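Local coordinates for protein xyloglucan-specific endo-beta-1,4-glucanase (Uncultured bacterium, PDB 4W88) that hydrolyses internal beta-1,4-glucosidic bonds of xyloglucan, a plant cell-wall polysaccharide, as an endo-acting glycoside hydrolase of family GH5, at residues V62-H67 and L100-E105; Y74-D79 and W128-E133; M143-N148 and V192-T197. The protein carries 1 engineered substitution. All coordinates share one frame; numbering follows the deposited sequence. Where two conformers were deposited one is given.

Interaction 1: residues V62-H67 and L100-E105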
loop_
_atom_site.group_PDB
_atom_site.type_symbol
_atom_site.label_atom_id
_atom_site.label_comp_id
_atom_site.label_asym_id
_atom_site.label_seq_id
_atom_site.Cartn_x
_atom_site.Cartn_y
_atom_site.Cartn_z
ATOM N N VAL A 62 -2.411 -4.781 6.834
ATOM C CA VAL A 62 -3.082 -5.596 7.827
ATOM C C VAL A 62 -4.199 -6.414 7.162
ATOM O O VAL A 62 -5.032 -5.848 6.455
ATOM C CB VAL A 62 -3.710 -4.787 8.941
ATOM C CG1 VAL A 62 -4.288 -5.687 9.992
ATOM C CG2 VAL A 62 -2.694 -3.870 9.605
ATOM N N THR A 63 -4.241 -7.714 7.423
ATOM C CA THR A 63 -5.349 -8.524 6.938
ATOM C C THR A 63 -6.216 -8.792 8.143
ATOM O O THR A 63 -5.783 -9.394 9.147
ATOM C CB THR A 63 -4.887 -9.891 6.292
ATOM O OG1 THR A 63 -3.969 -9.559 5.206
ATOM C CG2 THR A 63 -6.087 -10.631 5.746
ATOM N N PHE A 64 -7.473 -8.389 8.023
ATOM C CA PHE A 64 -8.389 -8.490 9.173
ATOM C C PHE A 64 -9.244 -9.739 9.162
ATOM O O PHE A 64 -9.660 -10.183 10.216
ATOM C CB PHE A 64 -9.288 -7.264 9.156
ATOM C CG PHE A 64 -8.545 -6.034 9.551
ATOM C CD1 PHE A 64 -8.371 -5.745 10.924
ATOM C CD2 PHE A 64 -7.987 -5.198 8.608
ATOM C CE1 PHE A 64 -7.654 -4.609 11.299
ATOM C CE2 PHE A 64 -7.231 -4.059 9.034
ATOM C CZ PHE A 64 -7.043 -3.794 10.396
ATOM N N ALA A 65 -9.517 -10.275 7.959
ATOM C CA ALA A 65 -10.497 -11.317 7.782
ATOM C C ALA A 65 -10.581 -12.367 8.932
ATOM O O ALA A 65 -11.676 -12.598 9.504
ATOM C CB ALA A 65 -10.314 -12.033 6.440
ATOM N N ASN A 66 -9.479 -13.073 9.178
ATOM C CA ASN A 66 -9.538 -14.125 10.185
ATOM C C ASN A 66 -9.713 -13.649 11.651
ATOM O O ASN A 66 -9.997 -14.472 12.551
ATOM C CB ASN A 66 -8.299 -14.958 10.119
ATOM C CG ASN A 66 -8.217 -15.759 8.866
ATOM O OD1 ASN A 66 -9.221 -16.064 8.207
ATOM N ND2 ASN A 66 -7.016 -16.101 8.500
ATOM N N HIS A 67 -9.648 -12.345 11.842
ATOM C CA HIS A 67 -9.805 -11.723 13.174
ATOM C C HIS A 67 -11.188 -11.129 13.345
ATOM O O HIS A 67 -11.450 -10.471 14.328
ATOM C CB HIS A 67 -8.726 -10.652 13.398
ATOM C CG HIS A 67 -7.334 -11.123 13.111
ATOM N ND1 HIS A 67 -6.584 -11.915 13.976
ATOM C CD2 HIS A 67 -6.630 -11.067 11.965
ATOM C CE1 HIS A 67 -5.452 -12.254 13.365
ATOM N NE2 HIS A 67 -5.452 -11.738 12.154
ATOM N N LEU A 100 -2.264 2.917 7.195
ATOM C CA LEU A 100 -2.941 1.690 7.635
ATOM C C LEU A 100 -3.910 1.229 6.524
ATOM O O LEU A 100 -4.764 2.010 6.103
ATOM C CB LEU A 100 -3.788 1.955 8.865
ATOM C CG LEU A 100 -4.559 0.786 9.440
ATOM C CD1 LEU A 100 -3.660 -0.363 9.872
ATOM C CD2 LEU A 100 -5.460 1.316 10.573
ATOM N N ASP A 101 -3.759 -0.008 6.037
ATOM C CA ASP A 101 -4.693 -0.529 5.068
ATOM C C ASP A 101 -5.542 -1.688 5.597
ATOM O O ASP A 101 -5.398 -2.089 6.763
ATOM C CB ASP A 101 -3.999 -0.903 3.751
ATOM C CG ASP A 101 -3.335 -2.286 3.713
ATOM O OD1 ASP A 101 -3.472 -3.072 4.632
ATOM O OD2 ASP A 101 -2.703 -2.568 2.592
ATOM N N THR A 102 -6.441 -2.186 4.743
ATOM C CA THR A 102 -6.841 -3.600 4.801
ATOM C C THR A 102 -6.095 -4.266 3.629
ATOM O O THR A 102 -5.848 -3.629 2.589
ATOM C CB THR A 102 -8.358 -3.816 4.694
ATOM O OG1 THR A 102 -8.865 -3.609 3.339
ATOM C CG2 THR A 102 -9.123 -2.997 5.683
ATOM N N HIS A 103 -5.792 -5.549 3.761
ATOM C CA HIS A 103 -4.821 -6.164 2.903
ATOM C C HIS A 103 -5.383 -7.418 2.184
ATOM O O HIS A 103 -6.141 -7.230 1.222
ATOM C CB HIS A 103 -3.457 -6.339 3.572
ATOM C CG HIS A 103 -2.331 -6.251 2.583
ATOM N ND1 HIS A 103 -1.877 -5.038 2.089
ATOM C CD2 HIS A 103 -1.556 -7.205 2.008
ATOM C CE1 HIS A 103 -0.884 -5.268 1.245
ATOM N NE2 HIS A 103 -0.678 -6.565 1.182
ATOM N N HIS A 104 -5.052 -8.631 2.625
ATOM C CA HIS A 104 -5.413 -9.840 1.877
ATOM C C HIS A 104 -6.869 -10.275 2.164
ATOM O O HIS A 104 -7.189 -11.493 2.227
ATOM C CB HIS A 104 -4.455 -10.990 2.185
ATOM C CG HIS A 104 -3.081 -10.781 1.599
ATOM N ND1 HIS A 104 -2.861 -10.437 0.257
ATOM C CD2 HIS A 104 -1.855 -10.850 2.185
ATOM C CE1 HIS A 104 -1.566 -10.344 0.066
ATOM N NE2 HIS A 104 -0.942 -10.583 1.215
ATOM N N GLU A 105 -7.725 -9.287 2.372
ATOM C CA GLU A 105 -9.174 -9.495 2.420
ATOM C C GLU A 105 -9.681 -10.203 1.160
ATOM O O GLU A 105 -10.676 -10.913 1.188
ATOM C CB GLU A 105 -9.918 -8.160 2.547
ATOM C CG GLU A 105 -9.360 -7.218 3.603
ATOM C CD GLU A 105 -9.150 -7.768 5.032
ATOM O OE1 GLU A 105 -9.876 -8.717 5.437
ATOM O OE2 GLU A 105 -8.209 -7.282 5.728
#
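One face of the Phe64 ring carries CG1 of Val62, displaced toward the rim, while the backbone oxygen of Asp101 lies at the ring's edge, 3.5 Å from CE2. The Glu105 carboxylate also reaches that edge, its plane turned 25° from the ring. Over the centre of the His104 imidazole sits CD2 of His103, and the His103 ring receives the Asp101 carboxylate edge-on. His103 ND1 donates to Asp101 OD2 over 2.7 Å, in the ring plane and onto a syn lone pair. The other oxygen, Asp101 OD1, accepts Val62 N at 3.0 Å, again syn, so one carboxylate ties imidazole to loop and fixes the ring's rotation. An alanine in place of Asp101 would probably leave the His103 ring less firmly oriented and Val62 N without its acceptor. Glu105 grips the loop further on: bent at chi2 (-52°), it brings OE2 to 2.7 Å from Phe64 N in a nearly straight bond, while OE1 makes only a weak bond to Ala65 N and accepts from Trp109. Between the two acids, His104 N donates to Thr63 OG1 at 2.9 Å, an oxygen also bonded to Asp23 O. Apolar contact comes mainly from Val62 CG2 against Leu100 CD1 and Thr102 CG2 beside Phe64. His103 NE2 hydrogen-bonds a Tris, probably from the crystallisation liquor, consistent with a pocket at this end of the GH5 TIM barrel. The contact joins the loop after strand 57-60 to strand 97-101 and its following residues, with helix 78-92 on Val62 and Leu100 and helix 117-134 on Phe64 and Thr102.

Interaction 2: residues Y74-D79 and W128-E133. Engineered in segment 74-79: Thr75 (natural residue Pro).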
loop_
_atom_site.group_PDB
_atom_site.type_symbol
_atom_site.label_atom_id
_atom_site.label_comp_id
_atom_site.label_asym_id
_atom_site.label_seq_id
_atom_site.Cartn_x
_atom_site.Cartn_y
_atom_site.Cartn_z
ATOM N N TYR A 74 -19.133 -7.908 12.120
ATOM C CA TYR A 74 -17.768 -8.134 11.754
ATOM C C TYR A 74 -16.804 -7.561 12.829
ATOM O O TYR A 74 -15.837 -6.863 12.495
ATOM C CB TYR A 74 -17.471 -7.548 10.378
ATOM C CG TYR A 74 -18.245 -8.153 9.264
ATOM C CD1 TYR A 74 -17.952 -9.416 8.770
ATOM C CD2 TYR A 74 -19.208 -7.423 8.620
ATOM C CE1 TYR A 74 -18.707 -9.935 7.730
ATOM C CE2 TYR A 74 -19.926 -7.915 7.543
ATOM C CZ TYR A 74 -19.663 -9.178 7.092
ATOM O OH TYR A 74 -20.272 -9.776 5.993
ATOM N N THR A 75 -17.128 -7.786 14.097
ATOM C CA THR A 75 -16.366 -7.182 15.166
ATOM C C THR A 75 -14.884 -7.679 15.112
ATOM O O THR A 75 -14.608 -8.890 15.070
ATOM C CB THR A 75 -16.956 -7.568 16.518
ATOM O OG1 THR A 75 -18.252 -7.084 16.530
ATOM C CG2 THR A 75 -16.154 -6.970 17.720
ATOM N N ILE A 76 -13.962 -6.739 15.120
ATOM C CA ILE A 76 -12.539 -7.064 15.136
ATOM C C ILE A 76 -12.146 -7.549 16.535
ATOM O O ILE A 76 -12.432 -6.882 17.573
ATOM C CB ILE A 76 -11.675 -5.873 14.712
ATOM C CG1 ILE A 76 -12.095 -5.250 13.339
ATOM C CG2 ILE A 76 -10.210 -6.234 14.741
ATOM C CD1 ILE A 76 -11.461 -3.904 13.075
ATOM N N SER A 77 -11.518 -8.726 16.590
ATOM C CA SER A 77 -11.100 -9.295 17.872
ATOM C C SER A 77 -10.290 -8.247 18.630
ATOM O O SER A 77 -9.391 -7.622 18.072
ATOM C CB SER A 77 -10.247 -10.533 17.651
ATOM O OG SER A 77 -10.091 -11.209 18.866
ATOM N N ALA A 78 -10.623 -8.053 19.910
ATOM C CA ALA A 78 -9.963 -7.011 20.688
ATOM C C ALA A 78 -8.464 -7.146 20.709
ATOM O O ALA A 78 -7.755 -6.100 20.670
ATOM C CB ALA A 78 -10.493 -6.975 22.117
ATOM N N ASP A 79 -7.937 -8.366 20.826
ATOM C CA ASP A 79 -6.510 -8.551 20.915
ATOM C C ASP A 79 -5.793 -8.115 19.613
ATOM O O ASP A 79 -4.692 -7.550 19.615
ATOM C CB ASP A 79 -6.197 -10.009 21.225
ATOM C CG ASP A 79 -6.810 -11.070 20.151
ATOM O OD1 ASP A 79 -7.714 -10.930 19.334
ATOM O OD2 ASP A 79 -6.369 -12.215 20.154
ATOM N N TRP A 128 -14.148 -0.545 8.589
ATOM C CA TRP A 128 -13.584 0.784 8.642
ATOM C C TRP A 128 -14.214 1.645 9.709
ATOM O O TRP A 128 -13.511 2.527 10.273
ATOM C CB TRP A 128 -13.558 1.443 7.276
ATOM C CG TRP A 128 -12.343 1.045 6.514
ATOM C CD1 TRP A 128 -12.274 0.199 5.447
ATOM C CD2 TRP A 128 -11.009 1.380 6.857
ATOM N NE1 TRP A 128 -10.929 0.016 5.091
ATOM C CE2 TRP A 128 -10.149 0.751 5.938
ATOM C CE3 TRP A 128 -10.451 2.215 7.842
ATOM C CZ2 TRP A 128 -8.747 0.915 5.984
ATOM C CZ3 TRP A 128 -9.076 2.340 7.899
ATOM C CH2 TRP A 128 -8.232 1.682 7.003
ATOM N N LYS A 129 -15.511 1.457 10.009
ATOM C CA LYS A 129 -16.080 2.201 11.147
ATOM C C LYS A 129 -15.289 1.892 12.427
ATOM O O LYS A 129 -14.992 2.816 13.198
ATOM C CB LYS A 129 -17.572 1.881 11.321
ATOM C CG LYS A 129 -18.296 2.457 12.544
ATOM C CD LYS A 129 -19.805 2.163 12.464
ATOM C CE LYS A 129 -20.646 2.965 13.419
ATOM N NZ LYS A 129 -20.490 2.425 14.729
ATOM N N GLN A 130 -14.971 0.592 12.650
ATOM C CA GLN A 130 -14.254 0.196 13.828
ATOM C C GLN A 130 -12.840 0.731 13.849
ATOM O O GLN A 130 -12.359 1.198 14.919
ATOM C CB GLN A 130 -14.212 -1.309 14.009
ATOM C CG GLN A 130 -15.555 -1.934 14.194
ATOM C CD GLN A 130 -15.441 -3.445 14.189
ATOM O OE1 GLN A 130 -14.932 -4.085 15.120
ATOM N NE2 GLN A 130 -15.851 -4.024 13.070
ATOM N N LEU A 131 -12.162 0.665 12.712
ATOM C CA LEU A 131 -10.765 1.172 12.628
ATOM C C LEU A 131 -10.731 2.675 12.846
ATOM O O LEU A 131 -9.920 3.184 13.588
ATOM C CB LEU A 131 -10.109 0.787 11.310
ATOM C CG LEU A 131 -9.843 -0.724 11.157
ATOM C CD1 LEU A 131 -9.298 -0.886 9.711
ATOM C CD2 LEU A 131 -8.905 -1.197 12.202
ATOM N N ALA A 132 -11.641 3.386 12.173
ATOM C CA ALA A 132 -11.735 4.810 12.325
ATOM C C ALA A 132 -12.049 5.189 13.805
ATOM O O ALA A 132 -11.457 6.122 14.338
ATOM C CB ALA A 132 -12.788 5.387 11.383
ATOM N N GLU A 133 -12.956 4.493 14.457
ATOM C CA GLU A 133 -13.269 4.796 15.864
ATOM C C GLU A 133 -11.946 4.613 16.691
ATOM O O GLU A 133 -11.650 5.406 17.588
ATOM C CB GLU A 133 -14.379 3.933 16.445
ATOM C CG GLU A 133 -15.772 4.502 16.321
ATOM C CD GLU A 133 -15.990 5.931 16.858
ATOM O OE1 GLU A 133 -15.694 6.246 18.021
ATOM O OE2 GLU A 133 -16.511 6.740 16.100
#
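Gln130 and Ile76 run past each other in opposite directions, the glutamine reaching out from segment 128-133 of helix 117-134 and the isoleucine pointing back toward it. CG of Gln130 is anti to its carbonyl carbon (chi1 -63°), and the chain beyond is extended, carrying the amide to the backbone of 74-76. Both ends of that amide are used. NE2 donates to Tyr74 O at 2.9 Å, the oxygen lying in the amide plane although the nitrogen stands above the plane of the tyrosine carbonyl. OE1 accepts Ile76 N at 2.8 Å in an almost straight bond of 174°, in the carbonyl plane and on a lone pair. The paired bonds bracket Thr75, an engineered residue whose CG2 meets OE1 only loosely, and fix the flip of the amide. A further bond from NE2 to Ala126 O, one turn back in the same helix, gives the nitrogen a second acceptor.

Alongside the amide, CG1 of Ile76 lies 3.5 Å from Gln130 OE1, so the aliphatic chain flanks the polar bridge. Ile76 CD1, the tip, rests 3.9 Å from Gln130 CB and 3.8 Å from CD2 of Leu131, whose side chain crosses it at about a right angle. Leu81 touches both Ile76 and Leu131. The partly buried contact thus fastens the loop leading into helix 78-92 onto helix 117-134, on the barrel's outside.

Interaction 3: residues M143-N148 and V192-T197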
loop_
_atom_site.group_PDB
_atom_site.type_symbol
_atom_site.label_atom_id
_atom_site.label_comp_id
_atom_site.label_asym_id
_atom_site.label_seq_id
_atom_site.Cartn_x
_atom_site.Cartn_y
_atom_site.Cartn_z
HETATM N N MSE A 143 -2.778 8.053 7.770
HETATM C CA MSE A 143 -3.656 7.989 6.620
HETATM C C MSE A 143 -4.203 6.588 6.520
HETATM O O MSE A 143 -3.572 5.611 7.032
HETATM C CB MSE A 143 -2.800 8.311 5.409
HETATM C CG MSE A 143 -2.096 9.649 5.544
HETATM SE SE MSE A 143 -1.095 10.158 3.920
HETATM C CE MSE A 143 0.516 9.121 4.162
ATOM N N PHE A 144 -5.409 6.464 5.964
ATOM C CA PHE A 144 -6.066 5.180 5.794
ATOM C C PHE A 144 -6.170 4.875 4.297
ATOM O O PHE A 144 -6.578 5.732 3.501
ATOM C CB PHE A 144 -7.500 5.182 6.350
ATOM C CG PHE A 144 -7.648 5.456 7.830
ATOM C CD1 PHE A 144 -6.646 5.209 8.794
ATOM C CD2 PHE A 144 -8.913 5.867 8.297
ATOM C CE1 PHE A 144 -6.867 5.483 10.139
ATOM C CE2 PHE A 144 -9.137 6.064 9.630
ATOM C CZ PHE A 144 -8.117 5.867 10.555
ATOM N N GLU A 145 -5.857 3.621 3.954
ATOM C CA GLU A 145 -5.984 3.111 2.586
ATOM C C GLU A 145 -6.990 1.967 2.606
ATOM O O GLU A 145 -6.811 0.927 3.244
ATOM C CB GLU A 145 -4.598 2.676 2.065
ATOM C CG GLU A 145 -4.598 2.114 0.616
ATOM C CD GLU A 145 -3.167 1.783 0.132
ATOM O OE1 GLU A 145 -2.252 1.829 0.996
ATOM O OE2 GLU A 145 -2.987 1.437 -1.084
ATOM N N GLY A 146 -8.155 2.220 1.989
ATOM C CA GLY A 146 -9.331 1.394 2.249
ATOM C C GLY A 146 -9.197 -0.094 1.901
ATOM O O GLY A 146 -9.641 -0.951 2.675
HETATM N N MSE A 147 -8.514 -0.355 0.772
HETATM C CA MSE A 147 -8.392 -1.696 0.199
HETATM C C MSE A 147 -7.018 -1.836 -0.405
HETATM O O MSE A 147 -6.360 -0.839 -0.763
HETATM C CB MSE A 147 -9.448 -1.963 -0.916
HETATM C CG MSE A 147 -10.857 -1.744 -0.392
HETATM SE SE MSE A 147 -12.164 -2.088 -1.843
HETATM C CE MSE A 147 -12.093 -0.357 -2.730
ATOM N N ASN A 148 -6.632 -3.102 -0.594
ATOM C CA ASN A 148 -5.368 -3.459 -1.268
ATOM C C ASN A 148 -5.656 -4.387 -2.423
ATOM O O ASN A 148 -6.202 -5.492 -2.228
ATOM C CB ASN A 148 -4.425 -4.167 -0.328
ATOM C CG ASN A 148 -3.085 -4.450 -0.973
ATOM O OD1 ASN A 148 -2.346 -3.504 -1.277
ATOM N ND2 ASN A 148 -2.852 -5.720 -1.317
ATOM N N VAL A 192 -6.423 12.085 5.619
ATOM C CA VAL A 192 -6.250 11.653 4.251
ATOM C C VAL A 192 -6.763 10.197 4.116
ATOM O O VAL A 192 -6.230 9.279 4.768
ATOM C CB VAL A 192 -4.793 11.767 3.768
ATOM C CG1 VAL A 192 -4.605 11.296 2.288
ATOM C CG2 VAL A 192 -4.285 13.187 3.952
ATOM N N LEU A 193 -7.674 9.998 3.141
ATOM C CA LEU A 193 -8.175 8.701 2.822
ATOM C C LEU A 193 -7.743 8.307 1.428
ATOM O O LEU A 193 -7.936 9.078 0.505
ATOM C CB LEU A 193 -9.686 8.626 2.940
ATOM C CG LEU A 193 -10.268 9.082 4.262
ATOM C CD1 LEU A 193 -11.774 8.943 4.344
ATOM C CD2 LEU A 193 -9.662 8.369 5.473
ATOM N N ILE A 194 -7.214 7.097 1.280
ATOM C CA ILE A 194 -6.489 6.725 0.088
ATOM C C ILE A 194 -7.305 5.608 -0.582
ATOM O O ILE A 194 -7.377 4.467 -0.097
ATOM C CB ILE A 194 -5.045 6.250 0.391
ATOM C CG1 ILE A 194 -4.252 7.305 1.165
ATOM C CG2 ILE A 194 -4.308 5.903 -0.926
ATOM C CD1 ILE A 194 -2.874 6.853 1.677
ATOM N N ILE A 195 -7.943 5.984 -1.675
ATOM C CA ILE A 195 -8.776 5.096 -2.432
ATOM C C ILE A 195 -7.887 4.402 -3.478
ATOM O O ILE A 195 -6.686 4.704 -3.606
ATOM C CB ILE A 195 -9.962 5.851 -3.085
ATOM C CG1 ILE A 195 -9.513 6.858 -4.139
ATOM C CG2 ILE A 195 -10.888 6.432 -2.021
ATOM C CD1 ILE A 195 -10.630 7.373 -5.048
ATOM N N CYS A 196 -8.460 3.522 -4.294
ATOM C CA CYS A 196 -7.665 2.802 -5.270
ATOM C C CYS A 196 -8.467 2.438 -6.499
ATOM O O CYS A 196 -9.705 2.465 -6.498
ATOM C CB CYS A 196 -7.059 1.520 -4.644
ATOM S SG CYS A 196 -8.237 0.283 -4.136
ATOM N N THR A 197 -7.732 2.069 -7.557
ATOM C CA THR A 197 -8.298 1.425 -8.698
ATOM C C THR A 197 -8.441 -0.093 -8.488
ATOM O O THR A 197 -7.878 -0.674 -7.563
ATOM C CB THR A 197 -7.372 1.623 -9.898
ATOM O OG1 THR A 197 -6.085 1.179 -9.489
ATOM C CG2 THR A 197 -7.329 3.090 -10.399
HETATM O O HOH W 1 -7.579 1.817 -1.321
#
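Three backbone hydrogen bonds run in parallel-strand fashion between 143-146 and 192-194. Phe144 N donates to Val192 O and Gly146 N to Ile194 O, both at 3.2 Å, while Ile194 N reaches Phe144 O at 2.7 Å. The first and last of the three carbonyls belong to segment 192-197 and the middle one to 143-148, the alternation of a parallel ladder. CA-H...O contacts fill in between, among them Glu145 CA to Ile194 O at 3.3 Å. Past Gly146 the strands separate, and a water bridges the gap by donating to Ile194 O and accepting from Met147 N.

These are adjacent strands, 142-145 and 193-196, of the eight-stranded parallel barrel of the TIM-barrel fold, crossing here at -19°.

The apolar pairs divide between the two sides of the sheet. Outward, Phe144 and Leu193 lie side by side, with their CD2 atoms 3.8 Å apart; the ring also meets Trp128 of helix 117-134. Inward, Ile194 CD1 packs 4.0 Å from Met143 CB, and its CG2 lies beside the aliphatic stem of Glu145. In selenomethionine Met143, chi1 of -56° and an extended chi2 bring SE 4.0 Å from Val192 CB.

The buried acid is Glu145. Its extended chain, CG anti to the backbone N (chi1 180°), delivers the carboxylate to Arg59 in a salt bridge and to His200 and Thr270 in hydrogen bonds.

Interactions 1 and 3 are buried and share the barrel sheet, whose strands 97-101 and 142-145 are neighbours, joined by Leu100 O to Glu145 N. Interaction 2 lies farther out, partly buried, where loop and helix meet. Their chemistry follows: side-chain carboxylates hold a loop backbone in interaction 1, a glutamine amide does so in interaction 2, and main-chain pairing dominates interaction 3. Trp128 ties the set together, packing on Thr102 of interaction 1 and donating through NE1 to Gly146 O of interaction 3. His103 and Asn148, from interactions 1 and 3, touch each other and both bind the Tris molecule, whereas interaction 2 fastens a loop to a helix on the barrel's outside.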